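Local atomic coordinates of solute Binding Protein, BlMnBP1 in complex with mannotrisoe (PDB entry 6I5V), a protein that binds manno-oligosaccharides such as mannotriose as the solute-binding component of an ABC transporter, probably handing them over for uptake during growth on beta-mannan. Residues S69-L74 with M85-D90; G130-I135 with G338-K343; A298-D303 with L361-P366. All coordinates share one frame; numbering follows the deposited sequence.

The three contacts differ in chemistry as they differ in place. Interaction 1 is apolar packing of helix 66-76 on the loop after strand 83-85, partly buried and without polar bonds between its segments. Interactions 2 and 3 rest on backbone pairing, have centres about 10 Å apart and both reach one sheet: strand 122-132 takes a single antiparallel bridge from 338-343, while strand 296-308, its neighbour, takes a short parallel pairing from 361-366. Interaction 2 is buried; interaction 3 reaches the surface through L361 and T363 and uses waters. V131 N and A301 O, 2.8 Å apart, join the two. Interaction 3 also contributes G302 and D303 to the sugar pocket.

Interaction 1: residues S69-L74 with M85-D90; sequences SALTRL and MIPAVD
The amide of L74 donates to A70 O at 2.8 Å, an i to i-4 helical bond between two residues that both rest on P87. Helix 66-76 is the connecting helix of a beta-alpha-beta crossover from strand 56-62 to strand 83-85, which lie parallel with strand 21-27 between them, as in the alpha/beta lobes of periplasmic binding proteins. The contact packs this helix against the loop that leaves the end of strand 83-85.

P87 is the centre of the interface, and its ring presents successive carbons to one side of the helix. CG meets A70 CB at 4.1 Å and comes within 3.8 Å of L71 N, so the ring lies against the helix backbone as well as its side chains. L74 reaches the other end of the ring obliquely. Its CG is anti to the backbone N (chi1 -176°), which carries the CD2 methyl out to P87 CD at 3.8 Å. The same methyl also touches V89 CG1, at 3.9 Å, so one branch of the leucine meets both proline and valine.

Past P87 the chain bends through an inverse gamma turn centred on A88, with a weak bond from V89 N to P87 O. The turn returns the V89 side chain to the helix, where Y97 and F94 of helix 94-97 pack on it too. At the end of strand 83-85, M85 O accepts a hydrogen bond from Y66 OH. L71 lies alongside the turn, its CD1 methyl 3.9 Å from A88 O.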
ATOM      1  N   SER A  69     -10.864 -11.562   4.733  1.00 35.35           N
ATOM      2  CA  SER A  69     -11.927 -12.199   3.966  1.00 32.98           C
ATOM      3  C   SER A  69     -11.456 -12.626   2.580  1.00 34.08           C
ATOM      4  O   SER A  69     -11.878 -13.663   2.084  1.00 33.81           O
ATOM      5  CB  SER A  69     -13.113 -11.252   3.839  1.00 36.96           C
ATOM      6  OG  SER A  69     -12.666  -9.974   3.456  1.00 48.97           O
ATOM      7  N   ALA A  70     -10.573 -11.855   1.939  1.00 32.72           N
ATOM      8  CA  ALA A  70     -10.094 -12.266   0.624  1.00 33.18           C
ATOM      9  C   ALA A  70      -9.194 -13.479   0.751  1.00 31.17           C
ATOM     10  O   ALA A  70      -9.290 -14.413  -0.046  1.00 37.16           O
ATOM     11  CB  ALA A  70      -9.342 -11.118  -0.086  1.00 35.75           C
ATOM     12  N   LEU A  71      -8.349 -13.498   1.785  1.00 35.51           N
ATOM     13  CA  LEU A  71      -7.480 -14.642   2.035  1.00 37.12           C
ATOM     14  C   LEU A  71      -8.293 -15.894   2.349  1.00 36.41           C
ATOM     15  O   LEU A  71      -8.041 -16.959   1.771  1.00 32.88           O
ATOM     16  CB  LEU A  71      -6.527 -14.349   3.189  1.00 38.58           C
ATOM     17  CG  LEU A  71      -5.491 -15.444   3.454  1.00 39.17           C
ATOM     18  CD1 LEU A  71      -4.498 -15.561   2.271  1.00 39.05           C
ATOM     19  CD2 LEU A  71      -4.750 -15.229   4.750  1.00 51.06           C
ATOM     20  N   THR A  72      -9.238 -15.796   3.297  1.00 34.51           N
ATOM     21  CA  THR A  72     -10.131 -16.925   3.581  1.00 35.77           C
ATOM     22  C   THR A  72     -10.767 -17.460   2.294  1.00 32.20           C
ATOM     23  O   THR A  72     -10.720 -18.659   2.006  1.00 32.03           O
ATOM     24  CB  THR A  72     -11.222 -16.509   4.586  1.00 30.78           C
ATOM     25  OG1 THR A  72     -10.642 -16.195   5.848  1.00 30.59           O
ATOM     26  CG2 THR A  72     -12.254 -17.644   4.829  1.00 31.12           C
ATOM     27  N   ARG A  73     -11.417 -16.584   1.541  1.00 30.59           N
ATOM     28  CA  ARG A  73     -11.946 -16.969   0.246  1.00 33.21           C
ATOM     29  C   ARG A  73     -10.892 -17.625  -0.636  1.00 37.11           C
ATOM     30  O   ARG A  73     -11.156 -18.631  -1.316  1.00 37.81           O
ATOM     31  CB  ARG A  73     -12.500 -15.731  -0.455  1.00 37.04           C
ATOM     32  CG  ARG A  73     -13.537 -16.088  -1.468  1.00 51.75           C
ATOM     33  CD  ARG A  73     -14.838 -16.448  -0.798  1.00 40.45           C
ATOM     34  NE  ARG A  73     -15.636 -15.248  -0.736  1.00 53.16           N
ATOM     35  CZ  ARG A  73     -16.295 -14.751  -1.769  1.00 46.09           C
ATOM     36  NH1 ARG A  73     -16.270 -15.379  -2.951  1.00 47.02           N
ATOM     37  NH2 ARG A  73     -16.974 -13.627  -1.616  1.00 47.14           N
ATOM     38  N   LEU A  74      -9.698 -17.072  -0.660  1.00 30.13           N
ATOM     39  CA  LEU A  74      -8.680 -17.596  -1.565  1.00 32.13           C
ATOM     40  C   LEU A  74      -8.348 -19.028  -1.196  1.00 40.96           C
ATOM     41  O   LEU A  74      -8.226 -19.909  -2.070  1.00 37.11           O
ATOM     42  CB  LEU A  74      -7.427 -16.707  -1.508  1.00 35.64           C
ATOM     43  CG  LEU A  74      -6.260 -17.031  -2.455  1.00 39.64           C
ATOM     44  CD1 LEU A  74      -6.739 -17.020  -3.879  1.00 34.23           C
ATOM     45  CD2 LEU A  74      -5.124 -16.026  -2.256  1.00 41.37           C
ATOM     46  N   MET A  85      -8.487  -8.651  -5.587  1.00 34.01           N
ATOM     47  CA  MET A  85      -7.236  -7.980  -5.275  1.00 34.98           C
ATOM     48  C   MET A  85      -6.426  -8.939  -4.422  1.00 29.29           C
ATOM     49  O   MET A  85      -6.969  -9.590  -3.526  1.00 35.09           O
ATOM     50  CB  MET A  85      -7.504  -6.663  -4.586  1.00 34.45           C
ATOM     51  CG  MET A  85      -8.474  -5.745  -5.340  1.00 34.26           C
ATOM     52  SD  MET A  85      -8.236  -5.557  -7.121  1.00 39.60           S
ATOM     53  CE  MET A  85      -6.658  -4.714  -7.149  1.00 36.27           C
ATOM     54  N   ILE A  86      -5.168  -9.119  -4.767  1.00 29.68           N
ATOM     55  CA  ILE A  86      -4.434 -10.259  -4.205  1.00 30.44           C
ATOM     56  C   ILE A  86      -4.089  -9.968  -2.749  1.00 33.26           C
ATOM     57  O   ILE A  86      -3.440  -8.947  -2.474  1.00 35.41           O
ATOM     58  CB  ILE A  86      -3.157 -10.518  -4.998  1.00 40.99           C
ATOM     59  CG1 ILE A  86      -3.457 -10.950  -6.435  1.00 41.18           C
ATOM     60  CG2 ILE A  86      -2.289 -11.544  -4.245  1.00 33.25           C
ATOM     61  CD1 ILE A  86      -2.189 -10.890  -7.353  1.00 44.37           C
ATOM     62  N   PRO A  87      -4.408 -10.875  -1.795  1.00 33.75           N
ATOM     63  CA  PRO A  87      -4.141 -10.599  -0.373  1.00 34.59           C
ATOM     64  C   PRO A  87      -2.744 -11.040   0.029  1.00 34.84           C
ATOM     65  O   PRO A  87      -1.917 -11.283  -0.846  1.00 37.83           O
ATOM     66  CB  PRO A  87      -5.232 -11.409   0.346  1.00 29.35           C
ATOM     67  CG  PRO A  87      -5.567 -12.569  -0.611  1.00 29.49           C
ATOM     68  CD  PRO A  87      -4.957 -12.229  -1.976  1.00 30.62           C
ATOM     69  N   ALA A  88      -2.469 -11.192   1.318  1.00 29.75           N
ATOM     70  CA  ALA A  88      -1.123 -11.519   1.771  1.00 29.32           C
ATOM     71  C   ALA A  88      -0.876 -13.015   1.715  1.00 37.46           C
ATOM     72  O   ALA A  88      -1.051 -13.746   2.691  1.00 38.22           O
ATOM     73  CB  ALA A  88      -0.890 -10.972   3.179  1.00 41.09           C
ATOM     74  N   VAL A  89      -0.451 -13.480   0.547  1.00 45.48           N
ATOM     75  CA  VAL A  89      -0.107 -14.879   0.337  1.00 37.20           C
ATOM     76  C   VAL A  89       1.246 -14.913  -0.361  1.00 41.29           C
ATOM     77  O   VAL A  89       1.543 -14.048  -1.190  1.00 42.34           O
ATOM     78  CB  VAL A  89      -1.211 -15.618  -0.453  1.00 44.63           C
ATOM     79  CG1 VAL A  89      -1.394 -15.044  -1.821  1.00 42.13           C
ATOM     80  CG2 VAL A  89      -0.939 -17.157  -0.531  1.00 44.37           C
ATOM     81  N   ASP A  90       2.097 -15.859   0.050  1.00 44.33           N
ATOM     82  CA  ASP A  90       3.452 -15.980  -0.485  1.00 44.21           C
ATOM     83  C   ASP A  90       3.427 -16.216  -1.995  1.00 44.77           C
ATOM     84  O   ASP A  90       2.612 -16.998  -2.510  1.00 37.67           O
ATOM     85  CB  ASP A  90       4.194 -17.143   0.186  1.00 43.82           C
ATOM     86  CG  ASP A  90       4.636 -16.833   1.606  1.00 39.23           C
ATOM     87  OD1 ASP A  90       4.495 -15.695   2.046  1.00 39.65           O
ATOM     88  OD2 ASP A  90       5.164 -17.720   2.304  1.00 49.53           O
TER

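Interaction 2: residues G130-I135 with G338-K343; sequences GVTAGI and GGIPIK
The flat peptide group that begins at the carbonyl of G130 meets I340 both at its edge and over one face. At the edge, I340 N donates to G130 O at 2.7 Å, in the carbonyl plane and on a lone pair. Over one face stands the I340 side chain, whose CD1 methyl is 3.3 Å from G130 O. From the opposite side G339 CA approaches the same oxygen at a slant, at 3.4 Å; G339 has no side chain to hold it off. G130 O is therefore enclosed by one N-H and by carbon on both sides of its plane.

The return bond runs from G130 N to I340 O at 2.8 Å, with the donor tilted 18° from the carbonyl plane. Close to that amide lies I342, whose CD1 methyl is 3.5 Å from G130 N. Together the two bonds make G130 and I340 an antiparallel hydrogen-bonded pair, a single beta bridge that adds the loop before strand 359-362 to the edge of strand 122-132. This loop starts where a Schellman motif, with G338 at positive phi as the C-prime residue, closes helix 333-336. Beyond G130 the chain runs from strand 122-132 into strand 134-138, which belongs to a second sheet, consistent with the interdomain connections of the periplasmic binding protein fold. Y285 OH is hydrogen-bonded to both T132 O and G134 N of this crossing.

I340 CG1 is anti to the carbonyl carbon, and its chi2 of 135° lies well away from a staggered value. The CD1 methyl so placed also reaches T132, 3.8 Å from T132 OG1.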
ATOM      1  N   GLY A 130      -0.035   2.841  -9.132  1.00 43.38           N
ATOM      2  CA  GLY A 130       1.271   2.977  -8.523  1.00 41.99           C
ATOM      3  C   GLY A 130       1.292   4.107  -7.511  1.00 46.92           C
ATOM      4  O   GLY A 130       1.015   5.263  -7.847  1.00 46.55           O
ATOM      5  N   VAL A 131       1.672   3.779  -6.281  1.00 34.89           N
ATOM      6  CA  VAL A 131       1.539   4.701  -5.163  1.00 39.89           C
ATOM      7  C   VAL A 131       2.901   4.980  -4.529  1.00 35.94           C
ATOM      8  O   VAL A 131       3.744   4.093  -4.371  1.00 35.73           O
ATOM      9  CB  VAL A 131       0.541   4.158  -4.116  1.00 37.27           C
ATOM     10  CG1 VAL A 131      -0.872   4.078  -4.726  1.00 33.33           C
ATOM     11  CG2 VAL A 131       0.980   2.770  -3.609  1.00 36.80           C
ATOM     12  N   THR A 132       3.098   6.217  -4.149  1.00 35.15           N
ATOM     13  CA  THR A 132       4.327   6.679  -3.522  1.00 39.28           C
ATOM     14  C   THR A 132       4.117   6.768  -2.017  1.00 33.77           C
ATOM     15  O   THR A 132       3.026   7.110  -1.561  1.00 42.74           O
ATOM     16  CB  THR A 132       4.696   8.033  -4.141  1.00 42.55           C
ATOM     17  OG1 THR A 132       4.900   7.854  -5.560  1.00 48.97           O
ATOM     18  CG2 THR A 132       5.938   8.619  -3.540  1.00 44.83           C
ATOM     19  N   ALA A 133       5.165   6.451  -1.248  1.00 33.52           N
ATOM     20  CA  ALA A 133       5.122   6.423   0.220  1.00 38.62           C
ATOM     21  C   ALA A 133       5.457   7.784   0.827  1.00 31.28           C
ATOM     22  O   ALA A 133       6.626   8.182   0.891  1.00 35.95           O
ATOM     23  CB  ALA A 133       6.109   5.391   0.747  1.00 38.21           C
ATOM     24  N   GLY A 134       4.441   8.489   1.290  1.00 37.61           N
ATOM     25  CA  GLY A 134       4.615   9.801   1.885  1.00 33.67           C
ATOM     26  C   GLY A 134       3.678  10.026   3.054  1.00 34.72           C
ATOM     27  O   GLY A 134       3.283   9.076   3.737  1.00 34.28           O
ATOM     28  N   ILE A 135       3.295  11.271   3.304  1.00 35.85           N
ATOM     29  CA  ILE A 135       2.402  11.574   4.417  1.00 35.39           C
ATOM     30  C   ILE A 135       1.374  12.579   3.944  1.00 31.02           C
ATOM     31  O   ILE A 135       1.730  13.574   3.309  1.00 33.69           O
ATOM     32  CB  ILE A 135       3.152  12.123   5.640  1.00 33.10           C
ATOM     33  CG1 ILE A 135       4.123  11.095   6.214  1.00 29.09           C
ATOM     34  CG2 ILE A 135       2.160  12.545   6.691  1.00 36.67           C
ATOM     35  CD1 ILE A 135       4.981  11.716   7.435  1.00 30.52           C
ATOM     36  N   GLY A 338      -5.442   8.954  -7.590  1.00 51.87           N
ATOM     37  CA  GLY A 338      -4.338   9.688  -7.002  1.00 51.10           C
ATOM     38  C   GLY A 338      -2.982   9.058  -7.127  1.00 48.12           C
ATOM     39  O   GLY A 338      -2.100   9.357  -6.323  1.00 41.71           O
ATOM     40  N   GLY A 339      -2.775   8.208  -8.120  1.00 48.95           N
ATOM     41  CA  GLY A 339      -1.468   7.612  -8.283  1.00 53.16           C
ATOM     42  C   GLY A 339      -0.989   7.545  -9.715  1.00 51.68           C
ATOM     43  O   GLY A 339      -1.434   8.296 -10.587  1.00 50.77           O
ATOM     44  N   ILE A 340      -0.062   6.629  -9.951  1.00 50.70           N
ATOM     45  CA  ILE A 340       0.654   6.516 -11.216  1.00 52.29           C
ATOM     46  C   ILE A 340       0.002   5.413 -12.044  1.00 49.58           C
ATOM     47  O   ILE A 340      -0.008   4.248 -11.607  1.00 48.02           O
ATOM     48  CB  ILE A 340       2.136   6.202 -10.970  1.00 50.95           C
ATOM     49  CG1 ILE A 340       2.774   7.323 -10.157  1.00 42.17           C
ATOM     50  CG2 ILE A 340       2.835   5.950 -12.285  1.00 56.14           C
ATOM     51  CD1 ILE A 340       3.643   6.823  -9.049  1.00 49.17           C
ATOM     52  N   PRO A 341      -0.471   5.700 -13.253  1.00 49.76           N
ATOM     53  CA  PRO A 341      -1.059   4.636 -14.062  1.00 53.41           C
ATOM     54  C   PRO A 341      -0.020   3.591 -14.410  1.00 54.73           C
ATOM     55  O   PRO A 341       1.166   3.886 -14.598  1.00 40.87           O
ATOM     56  CB  PRO A 341      -1.555   5.369 -15.307  1.00 58.86           C
ATOM     57  CG  PRO A 341      -0.623   6.494 -15.440  1.00 56.10           C
ATOM     58  CD  PRO A 341      -0.275   6.924 -14.049  1.00 53.63           C
ATOM     59  N   ILE A 342      -0.501   2.357 -14.527  1.00 48.97           N
ATOM     60  CA  ILE A 342       0.364   1.187 -14.624  1.00 51.17           C
ATOM     61  C   ILE A 342       0.617   0.763 -16.068  1.00 51.56           C
ATOM     62  O   ILE A 342       1.528  -0.053 -16.310  1.00 40.07           O
ATOM     63  CB  ILE A 342      -0.260   0.045 -13.787  1.00 42.12           C
ATOM     64  CG1 ILE A 342      -0.326   0.494 -12.324  1.00 45.79           C
ATOM     65  CG2 ILE A 342       0.494  -1.302 -13.924  1.00 43.12           C
ATOM     66  CD1 ILE A 342       1.026   0.592 -11.652  1.00 39.50           C
ATOM     67  N   LYS A 343      -0.155   1.272 -17.028  1.00 48.36           N
ATOM     68  CA  LYS A 343       0.156   1.031 -18.433  1.00 57.78           C
ATOM     69  C   LYS A 343       1.554   1.562 -18.710  1.00 59.57           C
ATOM     70  O   LYS A 343       1.889   2.674 -18.298  1.00 53.39           O
ATOM     71  CB  LYS A 343      -0.889   1.697 -19.337  1.00 59.44           C
ATOM     72  CG  LYS A 343      -0.514   1.833 -20.842  1.00 76.70           C
ATOM     73  CD  LYS A 343      -1.753   1.693 -21.790  1.00 86.04           C
ATOM     74  CE  LYS A 343      -1.635   2.504 -23.103  1.00 93.30           C
ATOM     75  NZ  LYS A 343      -2.709   2.196 -24.109  1.00 81.47           N
TER

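Interaction 3: residues A298-D303 with L361-P366; sequences ATIAGD and LITDAP. With BMA (beta-D-mannopyranose), chain B; BMA (beta-D-mannopyranose), chain C.
Two backbone hydrogen bonds join the strands: I362 N donates to A298 O at 3.2 Å, and I300 N to I362 O at 2.9 Å. They differ in approach. The first donor stands above the carbonyl plane, 39° out of it, whereas the second arrives nearly along the C=O axis. A CA-H...O contact accompanies each, from L361 to A298 O and from T299 to I362 O.

Apolar packing is concentrated around I300 and L361. The I300 CD1 methyl presses on L361 CB at 3.6 Å, while L361 CD2 lies beside A298 CB on the face that these two residues share. Further along, the T363 CG2 methyl touches I300 CB. Such short parallel pairing places strand 359-362 beside strand 296-308 in the mixed sheet of the binding-protein fold; on its other side strand 296-308 is bonded to strand 122-132 through A301 and V131, and just beyond it T299 pairs with A133.

Two waters continue the pairing beyond the direct bonds. One links T299 OG1 with D364 OD1, to which it donates; the other donates to I300 O and accepts from D364 N at 2.8 Å.

Sugar contacts occupy the far end of 298-303. The mannose of chain B donates from O3 to G302 O at 2.7 Å. D303 extends with CG anti to its own amide nitrogen (chi1 -159°), and its OD1 accepts from O6 of the chain C mannose at 2.7 Å.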
ATOM      1  N   ALA A 298      11.571   8.146  -1.654  1.00 34.11           N
ATOM      2  CA  ALA A 298      10.228   7.600  -1.537  1.00 37.96           C
ATOM      3  C   ALA A 298      10.089   6.429  -2.500  1.00 37.80           C
ATOM      4  O   ALA A 298      10.305   6.573  -3.710  1.00 36.27           O
ATOM      5  CB  ALA A 298       9.172   8.666  -1.835  1.00 36.21           C
ATOM      6  N   THR A 299       9.734   5.283  -1.942  1.00 36.05           N
ATOM      7  CA  THR A 299       9.430   4.074  -2.693  1.00 34.42           C
ATOM      8  C   THR A 299       8.115   4.193  -3.461  1.00 43.24           C
ATOM      9  O   THR A 299       7.064   4.547  -2.899  1.00 34.61           O
ATOM     10  CB  THR A 299       9.359   2.896  -1.704  1.00 39.77           C
ATOM     11  OG1 THR A 299      10.680   2.619  -1.213  1.00 45.07           O
ATOM     12  CG2 THR A 299       8.735   1.627  -2.350  1.00 38.42           C
ATOM     13  N   ILE A 300       8.184   3.848  -4.747  1.00 39.62           N
ATOM     14  CA  ILE A 300       7.014   3.608  -5.590  1.00 37.38           C
ATOM     15  C   ILE A 300       6.715   2.121  -5.585  1.00 36.77           C
ATOM     16  O   ILE A 300       7.611   1.301  -5.782  1.00 39.32           O
ATOM     17  CB  ILE A 300       7.257   4.102  -7.023  1.00 33.24           C
ATOM     18  CG1 ILE A 300       7.267   5.627  -7.038  1.00 46.02           C
ATOM     19  CG2 ILE A 300       6.215   3.564  -7.979  1.00 44.41           C
ATOM     20  CD1 ILE A 300       8.026   6.170  -8.188  1.00 55.29           C
ATOM     21  N   ALA A 301       5.454   1.771  -5.363  1.00 35.36           N
ATOM     22  CA  ALA A 301       5.036   0.380  -5.338  1.00 36.55           C
ATOM     23  C   ALA A 301       3.585   0.307  -5.777  1.00 28.73           C
ATOM     24  O   ALA A 301       2.909   1.327  -5.967  1.00 34.26           O
ATOM     25  CB  ALA A 301       5.237  -0.248  -3.951  1.00 35.46           C
ATOM     26  N   GLY A 302       3.115  -0.926  -5.956  1.00 35.08           N
ATOM     27  CA  GLY A 302       1.745  -1.144  -6.337  1.00 35.68           C
ATOM     28  C   GLY A 302       0.794  -0.998  -5.153  1.00 33.48           C
ATOM     29  O   GLY A 302       1.060  -1.451  -4.045  1.00 29.19           O
ATOM     30  N   ASP A 303      -0.309  -0.319  -5.400  1.00 36.40           N
ATOM     31  CA  ASP A 303      -1.510  -0.564  -4.616  1.00 32.54           C
ATOM     32  C   ASP A 303      -2.030  -1.966  -4.961  1.00 39.33           C
ATOM     33  O   ASP A 303      -1.444  -2.690  -5.776  1.00 34.53           O
ATOM     34  CB  ASP A 303      -2.540   0.516  -4.914  1.00 33.05           C
ATOM     35  CG  ASP A 303      -3.586   0.650  -3.825  1.00 37.98           C
ATOM     36  OD1 ASP A 303      -3.856  -0.323  -3.099  1.00 29.33           O
ATOM     37  OD2 ASP A 303      -4.132   1.759  -3.707  1.00 48.09           O
ATOM     38  N   LEU A 361      12.932   8.898  -6.315  1.00 35.41           N
ATOM     39  CA  LEU A 361      11.915   7.857  -6.357  1.00 38.26           C
ATOM     40  C   LEU A 361      12.575   6.545  -6.726  1.00 40.94           C
ATOM     41  O   LEU A 361      13.189   6.434  -7.790  1.00 50.67           O
ATOM     42  CB  LEU A 361      10.840   8.206  -7.374  1.00 42.01           C
ATOM     43  CG  LEU A 361      10.055   9.479  -7.073  1.00 46.74           C
ATOM     44  CD1 LEU A 361       9.127   9.858  -8.202  1.00 50.54           C
ATOM     45  CD2 LEU A 361       9.297   9.328  -5.767  1.00 45.37           C
ATOM     46  N   ILE A 362      12.469   5.566  -5.839  1.00 43.98           N
ATOM     47  CA  ILE A 362      13.078   4.266  -6.056  1.00 44.29           C
ATOM     48  C   ILE A 362      12.019   3.183  -5.928  1.00 39.28           C
ATOM     49  O   ILE A 362      10.947   3.385  -5.352  1.00 37.11           O
ATOM     50  CB  ILE A 362      14.239   4.023  -5.078  1.00 53.91           C
ATOM     51  CG1 ILE A 362      13.751   4.181  -3.633  1.00 46.15           C
ATOM     52  CG2 ILE A 362      15.401   5.008  -5.418  1.00 56.34           C
ATOM     53  CD1 ILE A 362      14.872   4.257  -2.608  1.00 46.37           C
ATOM     54  N   THR A 363      12.320   2.031  -6.538  1.00 44.33           N
ATOM     55  CA  THR A 363      11.492   0.838  -6.455  1.00 41.63           C
ATOM     56  C   THR A 363      12.347  -0.353  -6.039  1.00 38.59           C
ATOM     57  O   THR A 363      13.511  -0.453  -6.424  1.00 37.08           O
ATOM     58  CB  THR A 363      10.809   0.561  -7.777  1.00 50.41           C
ATOM     59  OG1 THR A 363      11.781   0.089  -8.714  1.00 55.19           O
ATOM     60  CG2 THR A 363      10.153   1.825  -8.298  1.00 48.10           C
ATOM     61  N   ASP A 364      11.777  -1.247  -5.230  1.00 40.85           N
ATOM     62  CA  ASP A 364      12.545  -2.359  -4.686  1.00 39.90           C
ATOM     63  C   ASP A 364      13.117  -3.240  -5.803  1.00 44.61           C
ATOM     64  O   ASP A 364      12.425  -3.591  -6.760  1.00 33.76           O
ATOM     65  CB  ASP A 364      11.654  -3.176  -3.766  1.00 40.27           C
ATOM     66  CG  ASP A 364      11.392  -2.484  -2.411  1.00 39.08           C
ATOM     67  OD1 ASP A 364      12.064  -1.489  -2.045  1.00 37.39           O
ATOM     68  OD2 ASP A 364      10.476  -2.945  -1.706  1.00 34.08           O
ATOM     69  N   ALA A 365      14.398  -3.589  -5.699  1.00 41.25           N
ATOM     70  CA  ALA A 365      14.945  -4.478  -6.723  1.00 42.56           C
ATOM     71  C   ALA A 365      14.764  -5.935  -6.329  1.00 36.85           C
ATOM     72  O   ALA A 365      14.589  -6.260  -5.156  1.00 33.64           O
ATOM     73  CB  ALA A 365      16.436  -4.196  -6.948  1.00 43.74           C
ATOM     74  N   PRO A 366      14.845  -6.851  -7.284  1.00 40.34           N
ATOM     75  CA  PRO A 366      14.639  -8.258  -6.950  1.00 36.26           C
ATOM     76  C   PRO A 366      15.802  -8.782  -6.146  1.00 32.76           C
ATOM     77  O   PRO A 366      16.932  -8.274  -6.204  1.00 31.87           O
ATOM     78  CB  PRO A 366      14.558  -8.948  -8.313  1.00 39.69           C
ATOM     79  CG  PRO A 366      14.623  -7.887  -9.318  1.00 43.05           C
ATOM     80  CD  PRO A 366      15.251  -6.700  -8.679  1.00 34.43           C
TER
HETATM   81  C1  BMA B   3      -3.096  -0.798   0.093  1.00 31.81           C
HETATM   82  C2  BMA B   3      -1.822  -0.105  -0.430  1.00 33.65           C
HETATM   83  C3  BMA B   3      -0.942  -1.178  -1.049  1.00 32.34           C
HETATM   84  C4  BMA B   3      -0.737  -2.345  -0.053  1.00 35.10           C
HETATM   85  C5  BMA B   3      -2.099  -2.831   0.498  1.00 39.68           C
HETATM   86  C6  BMA B   3      -1.983  -3.958   1.517  1.00 34.71           C
HETATM   87  O2  BMA B   3      -1.079   0.469   0.621  1.00 32.53           O
HETATM   88  O3  BMA B   3       0.365  -0.678  -1.541  1.00 36.52           O
HETATM   89  O4  BMA B   3      -0.049  -3.463  -0.684  1.00 37.10           O
HETATM   90  O5  BMA B   3      -2.746  -1.722   1.089  1.00 36.07           O
HETATM   91  O6  BMA B   3      -1.147  -3.548   2.567  1.00 41.25           O
HETATM   92  C1  BMA C   2      -7.771   0.763   1.940  1.00 31.97           C
HETATM   93  C2  BMA C   2      -7.034  -0.486   2.543  1.00 32.69           C
HETATM   94  C3  BMA C   2      -5.526  -0.389   2.290  1.00 36.61           C
HETATM   95  C4  BMA C   2      -5.223  -0.088   0.770  1.00 35.99           C
HETATM   96  C5  BMA C   2      -6.020   1.144   0.310  1.00 33.12           C
HETATM   97  C6  BMA C   2      -5.809   1.423  -1.210  1.00 32.74           C
HETATM   98  O2  BMA C   2      -7.481  -1.708   1.936  1.00 36.86           O
HETATM   99  O3  BMA C   2      -4.818  -1.576   2.757  1.00 31.02           O
HETATM  100  O4  BMA C   2      -3.866   0.233   0.571  1.00 31.42           O
HETATM  101  O5  BMA C   2      -7.446   0.998   0.602  1.00 31.35           O
HETATM  102  O6  BMA C   2      -6.259   0.314  -1.989  1.00 29.51           O
HETATM  103  O   HOH W   1      11.144   0.085  -0.077  1.00 33.57           O
HETATM  104  O   HOH W   2       8.997  -1.218  -4.903  1.00 39.07           O